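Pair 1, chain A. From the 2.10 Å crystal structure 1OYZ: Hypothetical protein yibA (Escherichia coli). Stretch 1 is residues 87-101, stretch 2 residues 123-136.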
# COMPACT_ATOMS: atom_id res chain seq x y z
N CYS A 87 -25.68 -5.52 10.12
CA CYS A 87 -25.56 -5.56 8.68
C CYS A 87 -24.10 -5.69 8.30
O CYS A 87 -23.79 -5.97 7.16
CB CYS A 87 -26.13 -4.29 8.05
SG CYS A 87 -27.93 -4.22 7.92
N GLU A 88 -23.22 -5.49 9.27
CA GLU A 88 -21.79 -5.55 9.03
C GLU A 88 -21.32 -6.85 8.37
O GLU A 88 -20.62 -6.82 7.36
CB GLU A 88 -21.03 -5.31 10.35
CG GLU A 88 -19.65 -4.70 10.16
CD GLU A 88 -18.87 -4.49 11.47
OE1 GLU A 88 -17.66 -4.18 11.38
OE2 GLU A 88 -19.44 -4.63 12.58
N ASP A 89 -21.69 -8.00 8.93
CA ASP A 89 -21.29 -9.26 8.33
C ASP A 89 -21.78 -9.40 6.90
O ASP A 89 -21.02 -9.83 6.02
CB ASP A 89 -21.80 -10.45 9.16
CG ASP A 89 -20.98 -10.67 10.43
OD1 ASP A 89 -19.77 -10.34 10.44
OD2 ASP A 89 -21.53 -11.21 11.40
N ASN A 90 -23.04 -9.05 6.65
CA ASN A 90 -23.60 -9.14 5.31
C ASN A 90 -22.84 -8.24 4.32
O ASN A 90 -22.61 -8.63 3.18
CB ASN A 90 -25.09 -8.79 5.30
CG ASN A 90 -25.96 -9.82 6.06
OD1 ASN A 90 -27.19 -9.86 5.90
ND2 ASN A 90 -25.32 -10.64 6.91
N VAL A 91 -22.46 -7.05 4.75
CA VAL A 91 -21.74 -6.15 3.86
C VAL A 91 -20.36 -6.72 3.58
O VAL A 91 -19.90 -6.74 2.44
CB VAL A 91 -21.67 -4.71 4.45
CG1 VAL A 91 -20.62 -3.86 3.69
CG2 VAL A 91 -23.04 -4.04 4.33
N PHE A 92 -19.71 -7.21 4.61
CA PHE A 92 -18.42 -7.79 4.41
C PHE A 92 -18.55 -8.93 3.38
O PHE A 92 -17.81 -8.99 2.40
CB PHE A 92 -17.87 -8.34 5.70
CG PHE A 92 -16.53 -8.90 5.54
CD1 PHE A 92 -15.42 -8.07 5.56
CD2 PHE A 92 -16.37 -10.24 5.25
CE1 PHE A 92 -14.17 -8.57 5.30
CE2 PHE A 92 -15.11 -10.74 4.98
CZ PHE A 92 -14.01 -9.91 5.00
N ASN A 93 -19.50 -9.82 3.60
CA ASN A 93 -19.70 -10.93 2.69
C ASN A 93 -19.97 -10.46 1.29
O ASN A 93 -19.47 -11.05 0.32
CB ASN A 93 -20.83 -11.82 3.20
CG ASN A 93 -20.41 -12.56 4.45
OD1 ASN A 93 -21.24 -12.91 5.29
ND2 ASN A 93 -19.11 -12.79 4.59
N ILE A 94 -20.72 -9.38 1.17
CA ILE A 94 -20.96 -8.85 -0.15
C ILE A 94 -19.64 -8.42 -0.80
O ILE A 94 -19.40 -8.73 -1.95
CB ILE A 94 -21.92 -7.66 -0.11
CG1 ILE A 94 -23.33 -8.18 0.23
CG2 ILE A 94 -21.90 -6.92 -1.45
CD1 ILE A 94 -24.34 -7.11 0.52
N LEU A 95 -18.77 -7.73 -0.06
CA LEU A 95 -17.50 -7.27 -0.63
C LEU A 95 -16.54 -8.42 -0.95
O LEU A 95 -15.87 -8.44 -1.98
CB LEU A 95 -16.81 -6.31 0.35
CG LEU A 95 -17.07 -4.80 0.40
CD1 LEU A 95 -18.21 -4.43 -0.47
CD2 LEU A 95 -17.29 -4.34 1.85
N ASN A 96 -16.46 -9.35 -0.02
CA ASN A 96 -15.61 -10.53 -0.15
C ASN A 96 -15.98 -11.27 -1.44
O ASN A 96 -15.12 -11.66 -2.24
CB ASN A 96 -15.83 -11.42 1.08
CG ASN A 96 -15.10 -12.73 1.00
OD1 ASN A 96 -15.72 -13.77 1.04
ND2 ASN A 96 -13.77 -12.70 0.89
N ASN A 97 -17.28 -11.45 -1.64
CA ASN A 97 -17.72 -12.13 -2.83
C ASN A 97 -17.34 -11.38 -4.10
O ASN A 97 -16.84 -11.97 -5.07
CB ASN A 97 -19.23 -12.36 -2.79
CG ASN A 97 -19.63 -13.61 -3.52
OD1 ASN A 97 -19.73 -14.70 -2.91
ND2 ASN A 97 -19.82 -13.50 -4.84
N MSE A 98 -17.59 -10.08 -4.13
CA MSE A 98 -17.22 -9.30 -5.33
C MSE A 98 -15.71 -9.35 -5.56
O MSE A 98 -15.24 -9.49 -6.70
CB MSE A 98 -17.64 -7.83 -5.16
CG MSE A 98 -19.13 -7.67 -4.93
SE MSE A 98 -19.61 -5.83 -4.36
CE MSE A 98 -19.51 -5.00 -6.13
N ALA A 99 -14.96 -9.22 -4.49
CA ALA A 99 -13.51 -9.25 -4.59
C ALA A 99 -13.06 -10.53 -5.30
O ALA A 99 -12.03 -10.54 -6.00
CB ALA A 99 -12.88 -9.20 -3.20
N LEU A 100 -13.82 -11.60 -5.13
CA LEU A 100 -13.44 -12.87 -5.71
C LEU A 100 -14.12 -13.25 -7.03
O LEU A 100 -13.49 -13.90 -7.88
CB LEU A 100 -13.69 -13.98 -4.67
CG LEU A 100 -12.94 -13.87 -3.33
CD1 LEU A 100 -13.59 -14.76 -2.31
CD2 LEU A 100 -11.46 -14.22 -3.49
N ASN A 101 -15.36 -12.81 -7.22
CA ASN A 101 -16.17 -13.16 -8.38
C ASN A 101 -16.64 -12.08 -9.33
O ASN A 101 -17.26 -12.42 -10.35
CB ASN A 101 -17.41 -13.92 -7.92
CG ASN A 101 -17.06 -15.09 -7.05
OD1 ASN A 101 -16.34 -16.00 -7.47
ND2 ASN A 101 -17.53 -15.06 -5.81
N PRO A 123 -11.38 -6.33 13.18
CA PRO A 123 -10.46 -7.45 12.97
C PRO A 123 -11.10 -8.84 12.92
O PRO A 123 -10.45 -9.80 12.52
CB PRO A 123 -9.49 -7.31 14.12
CG PRO A 123 -9.45 -5.85 14.34
CD PRO A 123 -10.89 -5.46 14.27
N ILE A 124 -12.35 -8.99 13.34
CA ILE A 124 -12.95 -10.31 13.30
C ILE A 124 -12.89 -10.90 11.88
O ILE A 124 -12.99 -12.11 11.70
CB ILE A 124 -14.43 -10.31 13.74
CG1 ILE A 124 -15.28 -9.49 12.75
CG2 ILE A 124 -14.55 -9.81 15.18
CD1 ILE A 124 -16.80 -9.61 12.95
N TYR A 125 -12.74 -10.02 10.89
CA TYR A 125 -12.69 -10.42 9.49
C TYR A 125 -11.32 -10.85 8.95
O TYR A 125 -11.22 -11.29 7.80
CB TYR A 125 -13.26 -9.28 8.62
CG TYR A 125 -14.70 -8.90 8.95
CD1 TYR A 125 -15.72 -9.85 8.90
CD2 TYR A 125 -15.04 -7.59 9.35
CE1 TYR A 125 -17.04 -9.52 9.24
CE2 TYR A 125 -16.36 -7.26 9.70
CZ TYR A 125 -17.35 -8.23 9.64
OH TYR A 125 -18.66 -7.94 9.97
N SER A 126 -10.29 -10.74 9.78
CA SER A 126 -8.92 -11.07 9.38
C SER A 126 -8.75 -12.45 8.75
O SER A 126 -8.24 -12.57 7.64
CB SER A 126 -7.98 -10.91 10.57
OG SER A 126 -8.12 -9.59 11.07
N PRO A 127 -9.18 -13.50 9.46
CA PRO A 127 -9.07 -14.86 8.92
C PRO A 127 -9.59 -14.89 7.48
O PRO A 127 -8.94 -15.40 6.58
CB PRO A 127 -9.94 -15.68 9.88
CG PRO A 127 -9.76 -14.97 11.20
CD PRO A 127 -9.83 -13.50 10.79
N LYS A 128 -10.77 -14.32 7.26
CA LYS A 128 -11.35 -14.29 5.91
C LYS A 128 -10.52 -13.48 4.93
O LYS A 128 -10.44 -13.84 3.75
CB LYS A 128 -12.78 -13.78 5.96
CG LYS A 128 -13.75 -14.85 6.38
CD LYS A 128 -15.00 -14.24 6.96
CE LYS A 128 -16.03 -15.30 7.26
NZ LYS A 128 -16.61 -15.81 5.98
N ILE A 129 -9.93 -12.38 5.39
CA ILE A 129 -9.08 -11.57 4.53
C ILE A 129 -7.89 -12.40 4.05
O ILE A 129 -7.43 -12.28 2.90
CB ILE A 129 -8.52 -10.35 5.28
CG1 ILE A 129 -9.61 -9.29 5.46
CG2 ILE A 129 -7.36 -9.74 4.48
CD1 ILE A 129 -9.93 -8.49 4.19
N VAL A 130 -7.39 -13.26 4.92
CA VAL A 130 -6.26 -14.10 4.56
C VAL A 130 -6.64 -15.11 3.46
O VAL A 130 -5.91 -15.27 2.48
CB VAL A 130 -5.73 -14.85 5.77
CG1 VAL A 130 -4.73 -15.88 5.34
CG2 VAL A 130 -5.09 -13.88 6.74
N GLU A 131 -7.76 -15.80 3.66
CA GLU A 131 -8.24 -16.79 2.72
C GLU A 131 -8.49 -16.09 1.41
O GLU A 131 -8.23 -16.64 0.32
CB GLU A 131 -9.56 -17.41 3.19
CG GLU A 131 -9.43 -18.84 3.72
CD GLU A 131 -10.79 -19.52 3.98
OE1 GLU A 131 -11.73 -19.35 3.16
OE2 GLU A 131 -10.90 -20.26 4.99
N GLN A 132 -9.02 -14.87 1.52
CA GLN A 132 -9.32 -14.08 0.33
C GLN A 132 -8.05 -13.77 -0.45
O GLN A 132 -8.04 -13.89 -1.68
CB GLN A 132 -9.98 -12.77 0.74
CG GLN A 132 -10.42 -11.89 -0.42
CD GLN A 132 -10.90 -10.54 0.07
OE1 GLN A 132 -10.10 -9.59 0.23
NE2 GLN A 132 -12.19 -10.45 0.37
N SER A 133 -6.99 -13.37 0.26
CA SER A 133 -5.74 -13.02 -0.41
C SER A 133 -5.06 -14.27 -0.97
O SER A 133 -4.35 -14.20 -1.98
CB SER A 133 -4.82 -12.31 0.57
OG SER A 133 -5.49 -11.20 1.17
N GLN A 134 -5.32 -15.42 -0.35
CA GLN A 134 -4.73 -16.65 -0.85
C GLN A 134 -5.13 -16.92 -2.29
O GLN A 134 -4.46 -17.63 -3.02
CB GLN A 134 -5.13 -17.83 0.02
CG GLN A 134 -4.39 -17.80 1.32
CD GLN A 134 -4.95 -18.76 2.33
OE1 GLN A 134 -4.37 -18.96 3.40
NE2 GLN A 134 -6.10 -19.35 2.02
N ILE A 135 -6.24 -16.34 -2.73
CA ILE A 135 -6.60 -16.57 -4.10
C ILE A 135 -6.44 -15.28 -4.91
O ILE A 135 -6.00 -15.30 -6.07
CB ILE A 135 -8.04 -17.19 -4.23
CG1 ILE A 135 -8.98 -16.26 -4.93
CG2 ILE A 135 -8.57 -17.62 -2.89
CD1 ILE A 135 -9.00 -16.50 -6.38
N THR A 136 -6.74 -14.13 -4.30
CA THR A 136 -6.64 -12.90 -5.06
C THR A 136 -5.21 -12.47 -5.36
O THR A 136 -4.98 -11.74 -6.31
CB THR A 136 -7.36 -11.74 -4.36
OG1 THR A 136 -7.36 -10.63 -5.24
CG2 THR A 136 -6.67 -11.34 -3.10
O HOH W 1 -9.59 -12.11 -7.11

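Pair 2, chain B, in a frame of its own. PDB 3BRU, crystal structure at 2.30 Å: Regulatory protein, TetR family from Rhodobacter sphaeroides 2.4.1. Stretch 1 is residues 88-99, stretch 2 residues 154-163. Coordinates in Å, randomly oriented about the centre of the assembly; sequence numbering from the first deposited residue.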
# COMPACT_ATOMS: atom_id res chain seq x y z
N TYR B 88 10.73 -12.34 12.75
CA TYR B 88 10.84 -13.40 11.79
C TYR B 88 11.29 -12.86 10.46
O TYR B 88 12.11 -13.50 9.76
CB TYR B 88 9.57 -14.26 11.78
CG TYR B 88 9.35 -14.85 13.20
CD1 TYR B 88 10.45 -15.38 13.94
CD2 TYR B 88 8.09 -14.82 13.83
CE1 TYR B 88 10.31 -15.88 15.23
CE2 TYR B 88 7.92 -15.32 15.14
CZ TYR B 88 9.04 -15.86 15.83
OH TYR B 88 8.90 -16.38 17.12
N PHE B 89 10.83 -11.65 10.14
CA PHE B 89 11.23 -10.96 8.93
C PHE B 89 12.69 -10.57 8.92
O PHE B 89 13.30 -10.59 7.86
CB PHE B 89 10.38 -9.70 8.74
CG PHE B 89 10.37 -9.22 7.34
CD1 PHE B 89 9.54 -9.82 6.38
CD2 PHE B 89 11.22 -8.17 6.93
CE1 PHE B 89 9.55 -9.36 5.06
CE2 PHE B 89 11.22 -7.72 5.61
CZ PHE B 89 10.38 -8.31 4.68
N ALA B 90 13.23 -10.16 10.08
CA ALA B 90 14.64 -9.85 10.21
C ALA B 90 15.49 -11.05 9.78
O ALA B 90 16.54 -10.87 9.16
CB ALA B 90 14.98 -9.46 11.62
N ARG B 91 15.04 -12.27 10.08
CA ARG B 91 15.78 -13.49 9.69
C ARG B 91 15.77 -13.77 8.19
O ARG B 91 16.70 -14.37 7.65
CB ARG B 91 15.28 -14.73 10.47
CG ARG B 91 15.61 -14.61 11.94
CD ARG B 91 15.83 -15.95 12.62
NE ARG B 91 16.05 -15.74 14.04
CZ ARG B 91 15.10 -15.83 14.98
NH1 ARG B 91 15.43 -15.59 16.26
NH2 ARG B 91 13.84 -16.16 14.66
N LEU B 92 14.72 -13.36 7.51
CA LEU B 92 14.68 -13.50 6.09
C LEU B 92 15.62 -12.48 5.42
O LEU B 92 16.35 -12.83 4.48
CB LEU B 92 13.23 -13.47 5.61
CG LEU B 92 12.78 -12.89 4.27
CD1 LEU B 92 11.59 -13.66 3.67
CD2 LEU B 92 12.36 -11.45 4.57
N LEU B 93 15.64 -11.25 5.92
CA LEU B 93 16.61 -10.25 5.50
C LEU B 93 18.06 -10.66 5.79
O LEU B 93 18.96 -10.30 5.04
CB LEU B 93 16.32 -8.88 6.16
CG LEU B 93 15.17 -7.99 5.65
CD1 LEU B 93 15.06 -6.70 6.46
CD2 LEU B 93 15.32 -7.67 4.17
N ASP B 94 18.29 -11.36 6.90
CA ASP B 94 19.62 -11.80 7.27
C ASP B 94 20.18 -12.72 6.20
O ASP B 94 21.37 -12.65 5.86
CB ASP B 94 19.59 -12.57 8.58
CG ASP B 94 19.47 -11.66 9.80
OD1 ASP B 94 19.63 -10.42 9.64
OD2 ASP B 94 19.19 -12.17 10.91
N GLN B 95 19.31 -13.59 5.67
CA GLN B 95 19.69 -14.58 4.67
C GLN B 95 20.21 -13.88 3.41
O GLN B 95 21.26 -14.27 2.88
CB GLN B 95 18.52 -15.51 4.34
CG GLN B 95 18.84 -16.91 4.64
CD GLN B 95 17.70 -17.88 4.32
OE1 GLN B 95 17.89 -18.83 3.58
NE2 GLN B 95 16.54 -17.67 4.92
N ALA B 96 19.48 -12.85 2.99
CA ALA B 96 19.81 -12.09 1.79
C ALA B 96 20.93 -11.07 2.07
O ALA B 96 22.04 -11.18 1.53
CB ALA B 96 18.57 -11.43 1.22
N PHE B 97 20.65 -10.10 2.94
CA PHE B 97 21.54 -8.96 3.16
C PHE B 97 22.89 -9.31 3.75
O PHE B 97 23.87 -8.59 3.50
CB PHE B 97 20.87 -7.90 4.05
CG PHE B 97 19.80 -7.09 3.35
CD1 PHE B 97 19.20 -7.53 2.17
CD2 PHE B 97 19.37 -5.88 3.92
CE1 PHE B 97 18.20 -6.76 1.53
CE2 PHE B 97 18.38 -5.11 3.30
CZ PHE B 97 17.79 -5.55 2.10
N LEU B 98 22.95 -10.39 4.55
CA LEU B 98 24.22 -10.81 5.18
C LEU B 98 24.99 -11.91 4.43
O LEU B 98 26.03 -12.39 4.92
CB LEU B 98 24.04 -11.19 6.65
CG LEU B 98 23.41 -10.20 7.63
CD1 LEU B 98 23.63 -10.74 8.98
CD2 LEU B 98 24.00 -8.79 7.52
N ASP B 99 24.51 -12.31 3.26
CA ASP B 99 25.20 -13.29 2.41
C ASP B 99 26.42 -12.70 1.69
O ASP B 99 26.27 -12.03 0.66
CB ASP B 99 24.25 -13.94 1.37
CG ASP B 99 24.92 -15.13 0.62
OD1 ASP B 99 26.16 -15.27 0.65
OD2 ASP B 99 24.21 -15.94 -0.02
N THR B 154 13.57 0.31 10.41
CA THR B 154 14.61 -0.72 10.55
C THR B 154 14.98 -1.32 9.20
O THR B 154 16.17 -1.43 8.87
CB THR B 154 14.19 -1.85 11.53
OG1 THR B 154 14.01 -1.27 12.83
CG2 THR B 154 15.27 -2.98 11.63
N TRP B 155 13.96 -1.71 8.44
CA TRP B 155 14.17 -2.26 7.12
C TRP B 155 14.95 -1.30 6.22
O TRP B 155 15.88 -1.72 5.49
CB TRP B 155 12.85 -2.63 6.51
CG TRP B 155 12.11 -3.72 7.25
CD1 TRP B 155 12.60 -4.57 8.22
CD2 TRP B 155 10.74 -4.09 7.06
NE1 TRP B 155 11.61 -5.43 8.65
CE2 TRP B 155 10.46 -5.17 7.95
CE3 TRP B 155 9.71 -3.62 6.21
CZ2 TRP B 155 9.20 -5.77 8.03
CZ3 TRP B 155 8.45 -4.23 6.28
CH2 TRP B 155 8.21 -5.29 7.18
N GLN B 156 14.57 -0.01 6.27
CA GLN B 156 15.21 1.05 5.51
C GLN B 156 16.67 1.27 5.91
O GLN B 156 17.51 1.44 5.05
CB GLN B 156 14.42 2.36 5.68
CG GLN B 156 13.16 2.43 4.84
CD GLN B 156 12.27 3.65 5.11
OE1 GLN B 156 11.12 3.68 4.67
NE2 GLN B 156 12.78 4.63 5.87
N ARG B 157 16.97 1.24 7.20
CA ARG B 157 18.36 1.35 7.68
C ARG B 157 19.24 0.18 7.20
O ARG B 157 20.43 0.37 6.89
CB ARG B 157 18.39 1.34 9.20
CG ARG B 157 18.65 2.65 9.83
CD ARG B 157 18.74 2.53 11.38
NE ARG B 157 17.41 2.47 11.99
CZ ARG B 157 16.93 1.41 12.64
NH1 ARG B 157 17.67 0.29 12.82
NH2 ARG B 157 15.70 1.47 13.12
N ARG B 158 18.68 -1.02 7.16
CA ARG B 158 19.47 -2.18 6.70
C ARG B 158 19.76 -2.06 5.20
O ARG B 158 20.85 -2.38 4.75
CB ARG B 158 18.75 -3.49 7.01
CG ARG B 158 18.60 -3.75 8.49
CD ARG B 158 18.02 -5.15 8.73
NE ARG B 158 18.99 -6.19 8.38
CZ ARG B 158 18.86 -7.49 8.68
NH1 ARG B 158 17.79 -7.94 9.34
NH2 ARG B 158 19.83 -8.33 8.34
N THR B 159 18.77 -1.54 4.47
CA THR B 159 18.82 -1.40 3.02
C THR B 159 19.77 -0.28 2.57
O THR B 159 20.52 -0.47 1.62
CB THR B 159 17.40 -1.22 2.47
OG1 THR B 159 16.60 -2.28 3.00
CG2 THR B 159 17.33 -1.26 0.95
N ALA B 160 19.75 0.86 3.27
CA ALA B 160 20.70 1.94 3.02
C ALA B 160 22.13 1.47 3.25
O ALA B 160 23.03 1.81 2.49
CB ALA B 160 20.40 3.12 3.89
N GLN B 161 22.34 0.67 4.28
CA GLN B 161 23.67 0.10 4.54
C GLN B 161 24.09 -0.79 3.36
O GLN B 161 25.21 -0.70 2.90
CB GLN B 161 23.68 -0.65 5.86
CG GLN B 161 25.04 -1.20 6.26
CD GLN B 161 24.91 -2.37 7.25
OE1 GLN B 161 23.81 -2.66 7.77
NE2 GLN B 161 26.03 -3.06 7.50
N LEU B 162 23.15 -1.59 2.84
CA LEU B 162 23.37 -2.38 1.63
C LEU B 162 23.79 -1.49 0.47
O LEU B 162 24.79 -1.79 -0.21
CB LEU B 162 22.10 -3.14 1.26
CG LEU B 162 22.21 -4.19 0.15
CD1 LEU B 162 23.47 -5.02 0.38
CD2 LEU B 162 21.00 -5.12 0.14
N PHE B 163 23.03 -0.41 0.26
CA PHE B 163 23.33 0.59 -0.77
C PHE B 163 24.69 1.29 -0.56
O PHE B 163 25.36 1.58 -1.54
CB PHE B 163 22.20 1.62 -0.96
CG PHE B 163 20.90 1.04 -1.49
CD1 PHE B 163 20.89 -0.03 -2.37
CD2 PHE B 163 19.67 1.59 -1.11
CE1 PHE B 163 19.66 -0.57 -2.85
CE2 PHE B 163 18.46 1.07 -1.60
CZ PHE B 163 18.46 -0.02 -2.47

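Both pairs bring two helices side by side with their N-to-C directions nearly parallel, at an angle of 11° in pair 1 and 3° in pair 2. The axes approach to 10.3 Å in pair 1 and 11.8 Å in pair 2, wide enough for side chains of some size to fill the space between the backbones. Over 14 central residues the N, CA and C atoms superpose with an RMSD of 0.5 Å, and the buried surface is similar, 605 Å² against 497 Å².

At one end of the match, Y125(A) coincides with W155(B), while E88(A) and F92(A) coincide with F89(B) and L93(B). An aromatic residue of stretch 2 thus meets an aromatic partner in each pair, but one helical turn apart. In pair 1 the partner is F92(A): the two rings form an offset stack, centroids 4.2 Å apart and planes at 4°, and F92(A) CE1 lies 3.5 Å from Y125(A) CB. In pair 2 the partner is F89(B), whose ring meets the six-membered ring of W155(B) obliquely, at 38° with centroids 4.3 Å apart. The position of F92(A) is there taken by L93(B), whose CD1 packs 3.7 Å from W155(B) CD1. The tyrosine also has a polar end: Y125(A) OH donates a 2.7 Å hydrogen bond to D89(A) OD1. A90(B), the counterpart of D89(A), lacks a carboxylate, yet its backbone oxygen accepts a hydrogen bond from R158(B).

K128(A) and R158(B) occupy equivalent positions, and in both the CA-to-CB bond points toward stretch 1, with very different results. K128(A) makes a looser contact, its CB 4.0 Å from F92(A) CE2 and its NZ 4.2 Å from N93(A) ND2. R158(B) instead sits as a knob among A90(B), L93(B), D94(B) and F97(B). Its NH2 forms a salt bridge with D94(B) OD1 at a very short 2.5 Å, and its NH1 donates to A90(B) O at 3.2 Å. L93(B) CB covers one face of the guanidinium, so the charged group is held by both polar and apolar neighbours. N93(A), which matches D94(B), offers no charge to the lysine.

The next layer exchanges polarity for apolar packing. N96(A) and Q132(A) match F97(B) and L162(B). The two amides of pair 1 approach closely, with N96(A) ND2 2.8 Å from Q132(A) NE2 as modelled. In pair 2, L162(B) CD2 lies over the face of the F97(B) ring, 3.6 Å from its centroid, while T159(B) OG1 approaches the ring edge, 3.4 Å from F97(B) CE2.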